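Local coordinates for protein transcriptional regulator URE2 (Saccharomyces cerevisiae, PDB 1K0D) that represses nitrogen-utilization genes by holding GATA activators in the cytoplasm and, as a glutathione S-transferase relative, binds glutathione and has glutathione peroxidase activity, at residues Asn30-Phe43 with Ser87-Glu101. Numbering follows the deposited sequence.
Sequences NGFKVAIVLSELGF and SGAILLHLVNKYYKE. With GSH (glutathione), chain F.
V37 and L38 pack tightly against L91 and L94 where helices 30-40 and 87-101 run side by side, their axes 9.7 Å apart and only 4° from parallel. V37 divides its branches: with CG1 anti to the backbone N (chi1 175°), CG2 falls beside N and presses on L91 CD2 at 3.4 Å, while CG1 reaches L94 CD1. L38 brings CD1 to within 3.3 Å of L94 CD1, and one turn earlier V34 CG1 meets I90 CG2. Towards the helix N-termini the apolar seam gives way to a buried polar cluster. K33, bent at chi3, donates from NZ to S87 OG at 2.9 Å, and S87 in turn binds a carboxylate of glutathione through both its backbone N and OG. In the thioredoxin-like N-terminal domain of this GST-family protein, the two helices run in parallel, with their N-terminal ends at the glutathione site; L91 also touches L122 of helix 112-142. Towards the C-terminal ends the packing is looser, and Y98, F43 and E101 reach solvent. L41, still buried just before the Schellman motif at G42, lays CD2 over one face of the Y98 ring, 4.2 Å from its centroid. Beyond it, F43 turns its ring edge to L94 O, and E101 OE1 stays 4.0 Å from F43 CE2.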
loop_
_atom_site.group_PDB
_atom_site.type_symbol
_atom_site.label_atom_id
_atom_site.label_comp_id
_atom_site.label_asym_id
_atom_site.label_seq_id
_atom_site.Cartn_x
_atom_site.Cartn_y
_atom_site.Cartn_z
ATOM N N ASN B 30 6.548 -4.065 10.279
ATOM C CA ASN B 30 6.801 -3.215 9.125
ATOM C C ASN B 30 8.199 -2.621 9.186
ATOM O O ASN B 30 8.797 -2.317 8.156
ATOM C CB ASN B 30 5.765 -2.099 9.036
ATOM C CG ASN B 30 4.449 -2.585 8.474
ATOM O OD1 ASN B 30 4.423 -3.293 7.468
ATOM N ND2 ASN B 30 3.347 -2.213 9.117
ATOM N N GLY B 31 8.719 -2.459 10.398
ATOM C CA GLY B 31 10.055 -1.919 10.553
ATOM C C GLY B 31 11.060 -2.946 10.075
ATOM O O GLY B 31 11.967 -2.626 9.307
ATOM N N PHE B 32 10.892 -4.190 10.519
ATOM C CA PHE B 32 11.795 -5.257 10.112
ATOM C C PHE B 32 11.684 -5.545 8.618
ATOM O O PHE B 32 12.628 -6.048 8.013
ATOM C CB PHE B 32 11.525 -6.531 10.923
ATOM C CG PHE B 32 11.896 -6.406 12.376
ATOM C CD1 PHE B 32 11.050 -5.760 13.274
ATOM C CD2 PHE B 32 13.118 -6.889 12.837
ATOM C CE1 PHE B 32 11.415 -5.595 14.614
ATOM C CE2 PHE B 32 13.497 -6.732 14.172
ATOM C CZ PHE B 32 12.644 -6.082 15.065
ATOM N N LYS B 33 10.534 -5.228 8.024
ATOM C CA LYS B 33 10.346 -5.448 6.594
ATOM C C LYS B 33 11.323 -4.560 5.829
ATOM O O LYS B 33 11.894 -4.976 4.824
ATOM C CB LYS B 33 8.920 -5.101 6.161
ATOM C CG LYS B 33 8.664 -5.360 4.678
ATOM C CD LYS B 33 7.462 -4.591 4.149
ATOM C CE LYS B 33 6.200 -4.913 4.918
ATOM N NZ LYS B 33 5.056 -4.081 4.424
ATOM N N VAL B 34 11.516 -3.334 6.311
ATOM C CA VAL B 34 12.432 -2.409 5.660
ATOM C C VAL B 34 13.872 -2.795 5.993
ATOM O O VAL B 34 14.741 -2.750 5.134
ATOM C CB VAL B 34 12.171 -0.936 6.098
ATOM C CG1 VAL B 34 13.246 -0.033 5.536
ATOM C CG2 VAL B 34 10.793 -0.465 5.586
ATOM N N ALA B 35 14.117 -3.178 7.244
ATOM C CA ALA B 35 15.457 -3.580 7.667
ATOM C C ALA B 35 15.931 -4.736 6.792
ATOM O O ALA B 35 17.074 -4.761 6.348
ATOM C CB ALA B 35 15.445 -3.998 9.140
ATOM N N ILE B 36 15.041 -5.686 6.535
ATOM C CA ILE B 36 15.372 -6.832 5.699
ATOM C C ILE B 36 15.822 -6.427 4.289
ATOM O O ILE B 36 16.861 -6.885 3.810
ATOM C CB ILE B 36 14.169 -7.793 5.589
ATOM C CG1 ILE B 36 14.006 -8.559 6.906
ATOM C CG2 ILE B 36 14.364 -8.750 4.416
ATOM C CD1 ILE B 36 12.807 -9.460 6.944
ATOM N N VAL B 37 15.055 -5.567 3.627
ATOM C CA VAL B 37 15.422 -5.149 2.274
ATOM C C VAL B 37 16.683 -4.297 2.290
ATOM O O VAL B 37 17.519 -4.383 1.394
ATOM C CB VAL B 37 14.274 -4.375 1.601
ATOM C CG1 VAL B 37 14.719 -3.838 0.234
ATOM C CG2 VAL B 37 13.077 -5.301 1.451
ATOM N N LEU B 38 16.802 -3.465 3.314
ATOM C CA LEU B 38 17.969 -2.609 3.487
ATOM C C LEU B 38 19.202 -3.533 3.602
ATOM O O LEU B 38 20.247 -3.300 2.984
ATOM C CB LEU B 38 17.789 -1.799 4.782
ATOM C CG LEU B 38 18.015 -0.285 4.907
ATOM C CD1 LEU B 38 17.660 0.472 3.633
ATOM C CD2 LEU B 38 17.169 0.211 6.085
ATOM N N SER B 39 19.063 -4.594 4.392
ATOM C CA SER B 39 20.159 -5.527 4.590
ATOM C C SER B 39 20.461 -6.360 3.351
ATOM O O SER B 39 21.620 -6.519 2.986
ATOM C CB SER B 39 19.863 -6.438 5.782
ATOM O OG SER B 39 20.795 -7.499 5.832
ATOM N N GLU B 40 19.425 -6.882 2.699
ATOM C CA GLU B 40 19.616 -7.694 1.500
ATOM C C GLU B 40 20.306 -6.928 0.368
ATOM O O GLU B 40 21.088 -7.499 -0.393
ATOM C CB GLU B 40 18.267 -8.233 1.002
ATOM C CG GLU B 40 17.801 -9.532 1.671
ATOM C CD GLU B 40 18.618 -10.767 1.247
ATOM O OE1 GLU B 40 18.399 -11.857 1.823
ATOM O OE2 GLU B 40 19.473 -10.652 0.338
ATOM N N LEU B 41 20.019 -5.635 0.256
ATOM C CA LEU B 41 20.604 -4.817 -0.797
ATOM C C LEU B 41 21.981 -4.279 -0.444
ATOM O O LEU B 41 22.615 -3.618 -1.263
ATOM C CB LEU B 41 19.670 -3.651 -1.142
ATOM C CG LEU B 41 18.322 -4.077 -1.728
ATOM C CD1 LEU B 41 17.419 -2.869 -1.863
ATOM C CD2 LEU B 41 18.531 -4.744 -3.075
ATOM N N GLY B 42 22.443 -4.560 0.771
ATOM C CA GLY B 42 23.755 -4.090 1.184
ATOM C C GLY B 42 23.806 -2.628 1.591
ATOM O O GLY B 42 24.879 -2.035 1.660
ATOM N N PHE B 43 22.649 -2.036 1.858
ATOM C CA PHE B 43 22.599 -0.641 2.268
ATOM C C PHE B 43 22.930 -0.537 3.756
ATOM O O PHE B 43 22.347 -1.234 4.590
ATOM C CB PHE B 43 21.210 -0.054 1.976
ATOM C CG PHE B 43 20.957 0.222 0.504
ATOM C CD1 PHE B 43 19.733 -0.106 -0.083
ATOM C CD2 PHE B 43 21.930 0.827 -0.287
ATOM C CE1 PHE B 43 19.482 0.163 -1.439
ATOM C CE2 PHE B 43 21.686 1.101 -1.647
ATOM C CZ PHE B 43 20.456 0.766 -2.218
ATOM N N SER B 87 6.114 1.588 4.532
ATOM C CA SER B 87 7.040 0.515 4.184
ATOM C C SER B 87 7.016 0.136 2.697
ATOM O O SER B 87 8.054 -0.208 2.112
ATOM C CB SER B 87 6.747 -0.718 5.040
ATOM O OG SER B 87 5.424 -1.188 4.841
ATOM N N GLY B 88 5.830 0.189 2.095
ATOM C CA GLY B 88 5.700 -0.136 0.685
ATOM C C GLY B 88 6.448 0.847 -0.196
ATOM O O GLY B 88 7.088 0.461 -1.180
ATOM N N ALA B 89 6.383 2.126 0.157
ATOM C CA ALA B 89 7.071 3.151 -0.628
ATOM C C ALA B 89 8.574 3.062 -0.372
ATOM O O ALA B 89 9.382 3.299 -1.272
ATOM C CB ALA B 89 6.544 4.555 -0.263
ATOM N N ILE B 90 8.949 2.730 0.860
ATOM C CA ILE B 90 10.366 2.602 1.187
ATOM C C ILE B 90 10.999 1.474 0.353
ATOM O O ILE B 90 12.084 1.650 -0.204
ATOM C CB ILE B 90 10.569 2.332 2.712
ATOM C CG1 ILE B 90 10.170 3.580 3.515
ATOM C CG2 ILE B 90 12.028 2.002 3.006
ATOM C CD1 ILE B 90 10.179 3.378 5.013
ATOM N N LEU B 91 10.312 0.336 0.244
ATOM C CA LEU B 91 10.833 -0.793 -0.530
ATOM C C LEU B 91 11.037 -0.437 -1.989
ATOM O O LEU B 91 12.088 -0.750 -2.567
ATOM C CB LEU B 91 9.911 -2.019 -0.438
ATOM C CG LEU B 91 9.718 -2.665 0.938
ATOM C CD1 LEU B 91 9.238 -4.104 0.763
ATOM C CD2 LEU B 91 11.021 -2.622 1.721
ATOM N N LEU B 92 10.042 0.215 -2.590
ATOM C CA LEU B 92 10.160 0.604 -3.988
ATOM C C LEU B 92 11.294 1.610 -4.160
ATOM O O LEU B 92 11.994 1.602 -5.162
ATOM C CB LEU B 92 8.840 1.192 -4.512
ATOM C CG LEU B 92 7.698 0.184 -4.702
ATOM C CD1 LEU B 92 6.512 0.883 -5.358
ATOM C CD2 LEU B 92 8.169 -0.994 -5.574
ATOM N N HIS B 93 11.487 2.475 -3.177
ATOM C CA HIS B 93 12.562 3.447 -3.279
ATOM C C HIS B 93 13.909 2.719 -3.266
ATOM O O HIS B 93 14.801 3.022 -4.056
ATOM C CB HIS B 93 12.497 4.438 -2.121
ATOM C CG HIS B 93 13.525 5.522 -2.208
ATOM N ND1 HIS B 93 14.679 5.518 -1.454
ATOM C CD2 HIS B 93 13.587 6.627 -2.986
ATOM C CE1 HIS B 93 15.406 6.575 -1.765
ATOM N NE2 HIS B 93 14.766 7.264 -2.693
ATOM N N LEU B 94 14.041 1.745 -2.370
ATOM C CA LEU B 94 15.282 0.985 -2.254
ATOM C C LEU B 94 15.646 0.157 -3.488
ATOM O O LEU B 94 16.785 0.224 -3.960
ATOM C CB LEU B 94 15.237 0.085 -1.017
ATOM C CG LEU B 94 15.180 0.873 0.297
ATOM C CD1 LEU B 94 15.215 -0.092 1.473
ATOM C CD2 LEU B 94 16.360 1.832 0.367
ATOM N N VAL B 95 14.704 -0.613 -4.029
ATOM C CA VAL B 95 15.041 -1.412 -5.198
ATOM C C VAL B 95 15.248 -0.540 -6.434
ATOM O O VAL B 95 16.091 -0.852 -7.276
ATOM C CB VAL B 95 13.986 -2.506 -5.478
ATOM C CG1 VAL B 95 13.882 -3.419 -4.267
ATOM C CG2 VAL B 95 12.640 -1.887 -5.817
ATOM N N ASN B 96 14.504 0.561 -6.537
ATOM C CA ASN B 96 14.665 1.468 -7.677
ATOM C C ASN B 96 16.063 2.076 -7.643
ATOM O O ASN B 96 16.751 2.130 -8.663
ATOM C CB ASN B 96 13.616 2.586 -7.644
ATOM C CG ASN B 96 12.365 2.228 -8.421
ATOM O OD1 ASN B 96 12.354 2.271 -9.653
ATOM N ND2 ASN B 96 11.309 1.857 -7.709
ATOM N N LYS B 97 16.479 2.509 -6.457
ATOM C CA LYS B 97 17.790 3.117 -6.275
ATOM C C LYS B 97 18.916 2.125 -6.543
ATOM O O LYS B 97 19.869 2.443 -7.254
ATOM C CB LYS B 97 17.931 3.669 -4.855
ATOM C CG LYS B 97 19.177 4.513 -4.665
ATOM C CD LYS B 97 19.185 5.228 -3.330
ATOM C CE LYS B 97 20.356 6.197 -3.252
ATOM N NZ LYS B 97 20.319 7.011 -2.011
ATOM N N TYR B 98 18.807 0.929 -5.967
ATOM C CA TYR B 98 19.823 -0.101 -6.155
ATOM C C TYR B 98 20.005 -0.391 -7.641
ATOM O O TYR B 98 21.126 -0.499 -8.142
ATOM C CB TYR B 98 19.424 -1.402 -5.451
ATOM C CG TYR B 98 20.506 -2.460 -5.531
ATOM C CD1 TYR B 98 21.525 -2.506 -4.580
ATOM C CD2 TYR B 98 20.566 -3.352 -6.608
ATOM C CE1 TYR B 98 22.577 -3.396 -4.695
ATOM C CE2 TYR B 98 21.628 -4.259 -6.735
ATOM C CZ TYR B 98 22.631 -4.267 -5.770
ATOM O OH TYR B 98 23.705 -5.112 -5.879
ATOM N N TYR B 99 18.884 -0.524 -8.337
ATOM C CA TYR B 99 18.902 -0.817 -9.753
ATOM C C TYR B 99 19.529 0.276 -10.605
ATOM O O TYR B 99 20.321 -0.018 -11.499
ATOM C CB TYR B 99 17.488 -1.089 -10.253
ATOM C CG TYR B 99 17.407 -1.251 -11.756
ATOM C CD1 TYR B 99 18.166 -2.222 -12.416
ATOM C CD2 TYR B 99 16.573 -0.434 -12.518
ATOM C CE1 TYR B 99 18.093 -2.375 -13.795
ATOM C CE2 TYR B 99 16.493 -0.578 -13.899
ATOM C CZ TYR B 99 17.254 -1.552 -14.530
ATOM O OH TYR B 99 17.156 -1.711 -15.890
ATOM N N LYS B 100 19.192 1.533 -10.347
ATOM C CA LYS B 100 19.768 2.580 -11.173
ATOM C C LYS B 100 21.245 2.780 -10.859
ATOM O O LYS B 100 22.005 3.233 -11.710
ATOM C CB LYS B 100 19.002 3.901 -11.025
ATOM C CG LYS B 100 19.336 4.711 -9.790
ATOM C CD LYS B 100 18.886 6.153 -9.969
ATOM C CE LYS B 100 19.565 6.786 -11.183
ATOM N NZ LYS B 100 19.070 8.163 -11.463
ATOM N N GLU B 101 21.658 2.429 -9.646
ATOM C CA GLU B 101 23.060 2.582 -9.272
ATOM C C GLU B 101 23.951 1.440 -9.765
ATOM O O GLU B 101 25.085 1.675 -10.185
ATOM C CB GLU B 101 23.202 2.709 -7.756
ATOM C CG GLU B 101 22.523 3.944 -7.178
ATOM C CD GLU B 101 22.853 4.168 -5.713
ATOM O OE1 GLU B 101 22.666 3.235 -4.899
ATOM O OE2 GLU B 101 23.295 5.285 -5.375
HETATM N N1 GSH F . 0.845 0.991 6.263
HETATM C CA1 GSH F . 2.002 1.344 7.098
HETATM C C1 GSH F . 3.355 0.810 6.537
HETATM O O11 GSH F . 3.356 -0.236 5.867
HETATM O O12 GSH F . 4.428 1.511 6.814
HETATM C CB1 GSH F . 1.760 0.824 8.545
HETATM C CG1 GSH F . 2.370 1.779 9.614
HETATM C CD1 GSH F . 2.084 1.219 11.041
HETATM O OE1 GSH F . 0.926 0.934 11.392
HETATM N N2 GSH F . 3.171 1.092 11.830
HETATM C CA2 GSH F . 3.059 0.588 13.218
HETATM C C2 GSH F . 3.111 1.779 14.208
HETATM O O2 GSH F . 3.710 2.830 13.939
HETATM C CB2 GSH F . 4.237 -0.361 13.534
HETATM S SG2 GSH F . 4.136 -1.961 12.652
HETATM N N3 GSH F . 2.460 1.605 15.398
HETATM C CA3 GSH F . 2.403 2.630 16.470
HETATM C C3 GSH F . 1.015 3.279 16.523
HETATM O O31 GSH F . 0.850 4.153 17.392
HETATM O O32 GSH F . 0.130 2.907 15.709
#